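Side-chain contacts in SCO family protein (PDB 3ME7), which probably binds copper and takes part in thiol-disulfide electron transfer, as a thioredoxin-fold member of the SCO1/2 family: residues N128-L133 and L151-A156; I139-Y144 and L157-G162. All blocks are in the same frame, centred on the assembly; numbering follows the deposited sequence.

Both contacts hold helix 150-160 against one face of the sheet, over its last two strands, 129-133 and 139-144. Interaction 1 uses the first part of the helix, against strand 129-133; interaction 2 uses its last turn, against strand 139-144, the outermost strand on that side of the sheet. The two strands follow each other in the chain and lie antiparallel, and the helix comes after both, so the segments of the two interactions alternate in sequence. Their centres are about 6 Å apart, and V130 N is probably hydrogen-bonded to I143 O (2.8 Å), a backbone bond of the antiparallel pair. Together they fasten the last helix of this construct, the thioredoxin-like SCO domain of a longer membrane protein.

Interaction 1 (N128-L133 and L151-A156)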
ATOM      1  N   ASN A 128       0.043  11.356   3.991  1.00  8.96           N
ATOM      2  CA  ASN A 128      -1.041  10.619   3.336  1.00  8.83           C
ATOM      3  C   ASN A 128      -0.571  10.217   1.961  1.00  8.58           C
ATOM      4  O   ASN A 128      -0.468  11.056   1.079  1.00  9.07           O
ATOM      5  CB  ASN A 128      -2.299  11.494   3.238  1.00  9.86           C
ATOM      6  CG  ASN A 128      -2.764  11.992   4.602  1.00 10.86           C
ATOM      7  OD1 ASN A 128      -2.816  11.237   5.573  1.00 11.66           O
ATOM      8  ND2 ASN A 128      -3.083  13.261   4.688  1.00  9.17           N
ATOM      9  N   VAL A 129      -0.283   8.933   1.773  1.00  8.40           N
ATOM     10  CA  VAL A 129       0.322   8.510   0.528  1.00  9.33           C
ATOM     11  C   VAL A 129      -0.139   7.117   0.115  1.00  9.18           C
ATOM     12  O   VAL A 129      -0.372   6.255   0.962  1.00  9.61           O
ATOM     13  CB  VAL A 129       1.878   8.565   0.594  1.00 10.68           C
ATOM     14  CG1 VAL A 129       2.419   7.545   1.598  1.00 12.06           C
ATOM     15  CG2 VAL A 129       2.477   8.347  -0.807  1.00 11.47           C
ATOM     16  N   VAL A 130      -0.290   6.923  -1.199  1.00  8.05           N
ATOM     17  CA  VAL A 130      -0.449   5.603  -1.774  1.00  8.22           C
ATOM     18  C   VAL A 130       0.695   5.449  -2.757  1.00  7.89           C
ATOM     19  O   VAL A 130       1.034   6.390  -3.479  1.00  9.53           O
ATOM     20  CB  VAL A 130      -1.837   5.475  -2.462  1.00  8.76           C
ATOM     21  CG1 VAL A 130      -1.940   4.221  -3.317  1.00 12.20           C
ATOM     22  CG2 VAL A 130      -2.922   5.454  -1.399  1.00 11.76           C
ATOM     23  N   VAL A 131       1.330   4.279  -2.758  1.00  8.03           N
ATOM     24  CA  VAL A 131       2.514   4.063  -3.577  1.00  8.70           C
ATOM     25  C   VAL A 131       2.161   2.996  -4.603  1.00  9.62           C
ATOM     26  O   VAL A 131       1.522   1.989  -4.273  1.00 11.41           O
ATOM     27  CB  VAL A 131       3.739   3.598  -2.748  1.00  9.02           C
ATOM     28  CG1 VAL A 131       5.010   3.577  -3.623  1.00 12.03           C
ATOM     29  CG2 VAL A 131       3.978   4.501  -1.537  1.00 12.57           C
ATOM     30  N   VAL A 132       2.591   3.207  -5.851  1.00  9.17           N
ATOM     31  CA  VAL A 132       2.296   2.241  -6.901  1.00  8.65           C
ATOM     32  C   VAL A 132       3.594   1.636  -7.414  1.00  8.87           C
ATOM     33  O   VAL A 132       4.480   2.354  -7.867  1.00 10.98           O
ATOM     34  CB  VAL A 132       1.464   2.854  -8.056  1.00  7.37           C
ATOM     35  CG1 VAL A 132       1.063   1.728  -9.019  1.00 10.49           C
ATOM     36  CG2 VAL A 132       0.202   3.507  -7.500  1.00 10.07           C
ATOM     37  N   LEU A 133       3.699   0.310  -7.309  1.00  8.07           N
ATOM     38  CA  LEU A 133       4.877  -0.431  -7.756  1.00  8.30           C
ATOM     39  C   LEU A 133       4.644  -1.201  -9.046  1.00  8.24           C
ATOM     40  O   LEU A 133       3.532  -1.662  -9.337  1.00  8.57           O
ATOM     41  CB  LEU A 133       5.306  -1.446  -6.695  1.00  8.96           C
ATOM     42  CG  LEU A 133       5.296  -1.025  -5.225  1.00  9.24           C
ATOM     43  CD1 LEU A 133       5.712  -2.219  -4.362  1.00  9.94           C
ATOM     44  CD2 LEU A 133       6.239   0.123  -5.028  1.00  9.97           C
ATOM     45  N   LEU A 151      -8.229   9.598 -12.718  1.00 10.81           N
ATOM     46  CA  LEU A 151      -7.173   9.740 -13.714  1.00 11.45           C
ATOM     47  C   LEU A 151      -5.792   9.478 -13.123  1.00 11.43           C
ATOM     48  O   LEU A 151      -4.982   8.783 -13.737  1.00 10.85           O
ATOM     49  CB  LEU A 151      -7.214  11.100 -14.415  1.00 13.29           C
ATOM     50  CG  LEU A 151      -6.295  11.191 -15.640  1.00 17.07           C
ATOM     51  CD1 LEU A 151      -6.640  10.099 -16.649  1.00 14.33           C
ATOM     52  CD2 LEU A 151      -6.388  12.567 -16.296  1.00 15.22           C
ATOM     53  N   GLU A 152      -5.546  10.015 -11.932  1.00 11.07           N
ATOM     54  CA  GLU A 152      -4.219   9.830 -11.310  1.00 11.07           C
ATOM     55  C   GLU A 152      -3.886   8.350 -11.071  1.00 10.05           C
ATOM     56  O   GLU A 152      -2.726   7.949 -11.205  1.00  9.91           O
ATOM     57  CB  GLU A 152      -4.011  10.693 -10.053  1.00 12.63           C
ATOM     58  CG  GLU A 152      -4.910  10.390  -8.859  1.00 15.64           C
ATOM     59  CD  GLU A 152      -4.766  11.417  -7.734  1.00 15.20           C
ATOM     60  OE1 GLU A 152      -5.691  11.485  -6.889  1.00 16.46           O
ATOM     61  OE2 GLU A 152      -3.736  12.134  -7.696  1.00 16.06           O
ATOM     62  N   PHE A 153      -4.895   7.545 -10.727  1.00  9.88           N
ATOM     63  CA  PHE A 153      -4.700   6.102 -10.540  1.00  9.16           C
ATOM     64  C   PHE A 153      -4.497   5.364 -11.859  1.00  9.09           C
ATOM     65  O   PHE A 153      -3.614   4.511 -11.950  1.00  9.11           O
ATOM     66  CB  PHE A 153      -5.841   5.479  -9.722  1.00 11.07           C
ATOM     67  CG  PHE A 153      -5.641   5.619  -8.256  1.00 13.56           C
ATOM     68  CD1 PHE A 153      -5.959   6.812  -7.608  1.00 12.66           C
ATOM     69  CD2 PHE A 153      -5.075   4.584  -7.537  1.00 13.16           C
ATOM     70  CE1 PHE A 153      -5.733   6.943  -6.238  1.00 13.95           C
ATOM     71  CE2 PHE A 153      -4.847   4.708  -6.147  1.00 14.61           C
ATOM     72  CZ  PHE A 153      -5.172   5.888  -5.520  1.00 13.33           C
ATOM     73  N   VAL A 154      -5.310   5.697 -12.866  1.00  9.05           N
ATOM     74  CA  VAL A 154      -5.096   5.147 -14.213  1.00  8.72           C
ATOM     75  C   VAL A 154      -3.667   5.411 -14.689  1.00  9.25           C
ATOM     76  O   VAL A 154      -2.978   4.499 -15.123  1.00  9.36           O
ATOM     77  CB  VAL A 154      -6.124   5.684 -15.219  1.00  9.29           C
ATOM     78  CG1 VAL A 154      -5.724   5.357 -16.643  1.00 10.17           C
ATOM     79  CG2 VAL A 154      -7.500   5.113 -14.907  1.00  9.94           C
ATOM     80  N   ASN A 155      -3.216   6.655 -14.563  1.00  9.90           N
ATOM     81  CA  ASN A 155      -1.865   7.026 -14.982  1.00 11.45           C
ATOM     82  C   ASN A 155      -0.789   6.247 -14.204  1.00 10.14           C
ATOM     83  O   ASN A 155       0.196   5.783 -14.784  1.00 10.50           O
ATOM     84  CB  ASN A 155      -1.674   8.540 -14.856  1.00 14.03           C
ATOM     85  CG  ASN A 155      -2.554   9.330 -15.842  1.00 17.18           C
ATOM     86  OD1 ASN A 155      -3.159   8.761 -16.740  1.00 16.08           O
ATOM     87  ND2 ASN A 155      -2.627  10.639 -15.658  1.00 16.79           N
ATOM     88  N   ALA A 156      -1.008   6.059 -12.908  1.00 10.25           N
ATOM     89  CA  ALA A 156      -0.035   5.369 -12.063  1.00 10.40           C
ATOM     90  C   ALA A 156       0.073   3.898 -12.472  1.00 10.62           C
ATOM     91  O   ALA A 156       1.181   3.357 -12.599  1.00 11.15           O
ATOM     92  CB  ALA A 156      -0.443   5.500 -10.588  1.00 10.59           C
TER
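V132 and A156 make the tighter of two apolar contacts by which this strand meets the helix. The methyl CG2 of V132 lies 3.7 Å from CB of A156, while its other branch, CG1, turns to the helix backbone and comes within 3.9 Å of A156 O. This division follows from the first torsion: with CG1 anti to the backbone N (chi1 -173°), CG2 is left on the N side of the residue, over the alanine methyl. The small side chain of A156 lets the backbones approach to 6.5 Å, measured between V132 CA and A156 CA.

The second apolar contact sets a valine methyl against an aromatic ring. V130, two residues earlier and on the same face of the strand, presents CG1 to CE2 of F153 at 4.1 Å. The methyl meets the ring obliquely, and the two side chains cross at about a right angle. The ring bridges a wider gap than the alanine does, one turn nearer the start of the helix.

No hydrogen bond joins the segments. V130 also packs on I32 and on Y148, whose ring meets F153 edge-to-face. The contact is buried under helix 150-160, on strand 129-133 between strands 31-36 and 139-144, with helix 43-52 reaching F153 through L51.

Interaction 2 (I139-Y144 and L157-G162); sequences IKDYIY and LRLARG
A classic beta bulge in the edge strand underlies this contact: K140 and D141 both stand opposite V132 of the neighbouring strand, and both direct their CB toward the last turn of helix 150-160. K140 lays the apolar part of its side chain along the helix backbone. Its CB is 4.0 Å from A160 CA, and its CG is 3.9 Å from the same atom. The chain then bends at chi2 (-66°), taking CD past L159 O at 3.9 Å and leading the ammonium end away from the helix, where NZ makes a weak hydrogen bond to Q138 OE1.

L159 answers from the helix with one branch. Its CD1 rests 3.7 Å from K140 O and 3.9 Å from D141 OD2, so this methyl meets both bulge residues at polar oxygens, by van der Waals contact alone. The other carboxylate oxygen, D141 OD1, turns back to its own strand and takes a weak hydrogen bond from Y142 N, with an N-H...O angle of 121°.

Beyond the contact the helix closes in a Schellman motif, with G162 at positive phi and G162 N bonded to L159 O at 3.1 Å. An antiparallel strand pair followed by a last helix packed on the sheet is characteristic of the thioredoxin fold; here that helix ends beside the bulged edge strand.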
ATOM      1  N   ILE A 139       9.297   1.333  -7.560  1.00  9.72           N
ATOM      2  CA  ILE A 139       8.359   2.423  -7.249  1.00  9.67           C
ATOM      3  C   ILE A 139       8.140   3.246  -8.523  1.00 10.14           C
ATOM      4  O   ILE A 139       9.089   3.831  -9.060  1.00 10.96           O
ATOM      5  CB  ILE A 139       8.892   3.308  -6.112  1.00 10.11           C
ATOM      6  CG1 ILE A 139       8.992   2.489  -4.817  1.00 10.16           C
ATOM      7  CG2 ILE A 139       7.986   4.542  -5.935  1.00  9.06           C
ATOM      8  CD1 ILE A 139       9.924   3.118  -3.756  1.00 10.71           C
ATOM      9  N   LYS A 140       6.898   3.283  -8.997  1.00  9.47           N
ATOM     10  CA  LYS A 140       6.593   3.941 -10.262  1.00 11.31           C
ATOM     11  C   LYS A 140       5.769   5.220 -10.098  1.00 11.69           C
ATOM     12  O   LYS A 140       5.782   6.072 -10.974  1.00 12.52           O
ATOM     13  CB  LYS A 140       5.930   2.973 -11.237  1.00 13.28           C
ATOM     14  CG  LYS A 140       6.895   1.913 -11.813  1.00 15.60           C
ATOM     15  CD  LYS A 140       7.984   2.550 -12.717  1.00 16.86           C
ATOM     16  CE  LYS A 140       8.938   1.521 -13.272  1.00 17.47           C
ATOM     17  NZ  LYS A 140      10.170   2.130 -13.905  1.00 20.22           N
ATOM     18  N   ASP A 141       5.052   5.354  -8.984  1.00 11.13           N
ATOM     19  CA  ASP A 141       4.288   6.581  -8.753  1.00 11.85           C
ATOM     20  C   ASP A 141       3.920   6.715  -7.286  1.00 11.61           C
ATOM     21  O   ASP A 141       3.787   5.715  -6.583  1.00 11.40           O
ATOM     22  CB  ASP A 141       3.000   6.576  -9.603  1.00 13.46           C
ATOM     23  CG  ASP A 141       2.574   7.970 -10.042  1.00 18.01           C
ATOM     24  OD1 ASP A 141       3.166   8.977  -9.580  1.00 14.07           O
ATOM     25  OD2 ASP A 141       1.638   8.057 -10.868  1.00 16.41           O
ATOM     26  N   TYR A 142       3.787   7.967  -6.831  1.00 10.88           N
ATOM     27  CA  TYR A 142       3.246   8.285  -5.522  1.00 10.52           C
ATOM     28  C   TYR A 142       1.997   9.124  -5.732  1.00 11.54           C
ATOM     29  O   TYR A 142       2.000  10.058  -6.557  1.00 13.24           O
ATOM     30  CB  TYR A 142       4.231   9.134  -4.722  1.00 11.01           C
ATOM     31  CG  TYR A 142       5.431   8.402  -4.195  1.00 11.20           C
ATOM     32  CD1 TYR A 142       5.340   7.611  -3.049  1.00 12.42           C
ATOM     33  CD2 TYR A 142       6.669   8.511  -4.819  1.00 12.17           C
ATOM     34  CE1 TYR A 142       6.436   6.940  -2.548  1.00 12.06           C
ATOM     35  CE2 TYR A 142       7.791   7.850  -4.308  1.00 12.22           C
ATOM     36  CZ  TYR A 142       7.662   7.069  -3.167  1.00 12.75           C
ATOM     37  OH  TYR A 142       8.742   6.410  -2.675  1.00 12.09           O
ATOM     38  N   ILE A 143       0.944   8.793  -4.992  1.00 10.16           N
ATOM     39  CA  ILE A 143      -0.326   9.518  -5.054  1.00  9.73           C
ATOM     40  C   ILE A 143      -0.599   9.994  -3.640  1.00 10.23           C
ATOM     41  O   ILE A 143      -0.841   9.190  -2.748  1.00 10.67           O
ATOM     42  CB  ILE A 143      -1.490   8.648  -5.586  1.00 11.05           C
ATOM     43  CG1 ILE A 143      -1.176   8.168  -7.019  1.00 11.17           C
ATOM     44  CG2 ILE A 143      -2.830   9.403  -5.520  1.00 11.73           C
ATOM     45  CD1 ILE A 143      -2.081   7.059  -7.499  1.00 13.17           C
ATOM     46  N   TYR A 144      -0.542  11.309  -3.442  1.00 10.38           N
ATOM     47  CA  TYR A 144      -0.687  11.877  -2.102  1.00 11.14           C
ATOM     48  C   TYR A 144      -2.079  12.395  -1.828  1.00 10.60           C
ATOM     49  O   TYR A 144      -2.842  12.675  -2.748  1.00 10.94           O
ATOM     50  CB  TYR A 144       0.312  13.012  -1.896  1.00 12.80           C
ATOM     51  CG  TYR A 144       1.739  12.525  -1.878  1.00 17.26           C
ATOM     52  CD1 TYR A 144       2.267  11.937  -0.739  1.00 14.41           C
ATOM     53  CD2 TYR A 144       2.550  12.643  -3.002  1.00 15.10           C
ATOM     54  CE1 TYR A 144       3.589  11.470  -0.713  1.00 17.65           C
ATOM     55  CE2 TYR A 144       3.864  12.163  -2.993  1.00 17.72           C
ATOM     56  CZ  TYR A 144       4.363  11.582  -1.843  1.00 15.29           C
ATOM     57  OH  TYR A 144       5.667  11.100  -1.802  1.00 19.08           O
ATOM     58  N   LEU A 157      -1.074   3.274 -12.726  1.00 10.12           N
ATOM     59  CA  LEU A 157      -1.081   1.864 -13.139  1.00 10.31           C
ATOM     60  C   LEU A 157      -0.466   1.677 -14.529  1.00 10.21           C
ATOM     61  O   LEU A 157       0.220   0.693 -14.765  1.00 10.24           O
ATOM     62  CB  LEU A 157      -2.494   1.272 -13.098  1.00 10.92           C
ATOM     63  CG  LEU A 157      -3.022   0.977 -11.696  1.00 11.45           C
ATOM     64  CD1 LEU A 157      -4.510   0.680 -11.802  1.00 12.74           C
ATOM     65  CD2 LEU A 157      -2.246  -0.191 -11.035  1.00 12.15           C
ATOM     66  N   ARG A 158      -0.719   2.607 -15.442  1.00 10.85           N
ATOM     67  CA  ARG A 158      -0.038   2.578 -16.745  1.00 11.74           C
ATOM     68  C   ARG A 158       1.487   2.655 -16.581  1.00 11.85           C
ATOM     69  O   ARG A 158       2.228   1.866 -17.187  1.00 12.17           O
ATOM     70  CB  ARG A 158      -0.577   3.671 -17.659  1.00 12.41           C
ATOM     71  CG  ARG A 158      -2.003   3.346 -18.146  1.00 13.07           C
ATOM     72  CD  ARG A 158      -2.522   4.415 -19.079  1.00 13.66           C
ATOM     73  NE  ARG A 158      -2.170   4.173 -20.487  1.00 12.49           N
ATOM     74  CZ  ARG A 158      -1.975   5.144 -21.375  1.00 13.61           C
ATOM     75  NH1 ARG A 158      -2.050   6.424 -21.011  1.00 12.95           N
ATOM     76  NH2 ARG A 158      -1.684   4.843 -22.624  1.00 12.87           N
ATOM     77  N   LEU A 159       1.961   3.568 -15.736  1.00 11.89           N
ATOM     78  CA  LEU A 159       3.400   3.634 -15.439  1.00 13.54           C
ATOM     79  C   LEU A 159       3.933   2.336 -14.856  1.00 13.73           C
ATOM     80  O   LEU A 159       5.029   1.896 -15.209  1.00 12.98           O
ATOM     81  CB  LEU A 159       3.717   4.780 -14.487  1.00 15.37           C
ATOM     82  CG  LEU A 159       3.617   6.192 -15.058  1.00 18.71           C
ATOM     83  CD1 LEU A 159       3.831   7.191 -13.953  1.00 16.95           C
ATOM     84  CD2 LEU A 159       4.631   6.390 -16.172  1.00 16.72           C
ATOM     85  N   ALA A 160       3.163   1.741 -13.950  1.00 13.96           N
ATOM     86  CA  ALA A 160       3.542   0.484 -13.326  1.00 14.57           C
ATOM     87  C   ALA A 160       3.708  -0.614 -14.359  1.00 15.60           C
ATOM     88  O   ALA A 160       4.583  -1.467 -14.212  1.00 16.48           O
ATOM     89  CB  ALA A 160       2.516   0.077 -12.267  1.00 14.28           C
ATOM     90  N   ARG A 161       2.894  -0.570 -15.421  1.00 15.62           N
ATOM     91  CA  ARG A 161       2.914  -1.587 -16.471  0.50 16.67           C
ATOM     92  C   ARG A 161       3.881  -1.237 -17.603  1.00 16.75           C
ATOM     93  O   ARG A 161       3.966  -1.958 -18.598  1.00 17.41           O
ATOM     94  CB  ARG A 161       1.503  -1.801 -17.041  0.50 17.37           C
ATOM     95  CG  ARG A 161       0.498  -2.349 -16.035  0.50 24.00           C
ATOM     96  CD  ARG A 161      -0.901  -2.487 -16.626  0.50 18.79           C
ATOM     97  NE  ARG A 161      -1.818  -3.027 -15.625  0.50 24.49           N
ATOM     98  CZ  ARG A 161      -2.868  -2.379 -15.130  0.50 19.41           C
ATOM     99  NH1 ARG A 161      -3.165  -1.157 -15.551  0.50 24.76           N
ATOM    100  NH2 ARG A 161      -3.627  -2.962 -14.214  0.50 24.59           N
ATOM    101  N   GLY A 162       4.603  -0.130 -17.451  1.00 16.26           N
ATOM    102  CA  GLY A 162       5.518   0.365 -18.496  1.00 16.79           C
ATOM    103  C   GLY A 162       4.779   0.847 -19.739  1.00 16.24           C
ATOM    104  O   GLY A 162       5.258   0.673 -20.872  1.00 16.17           O
TER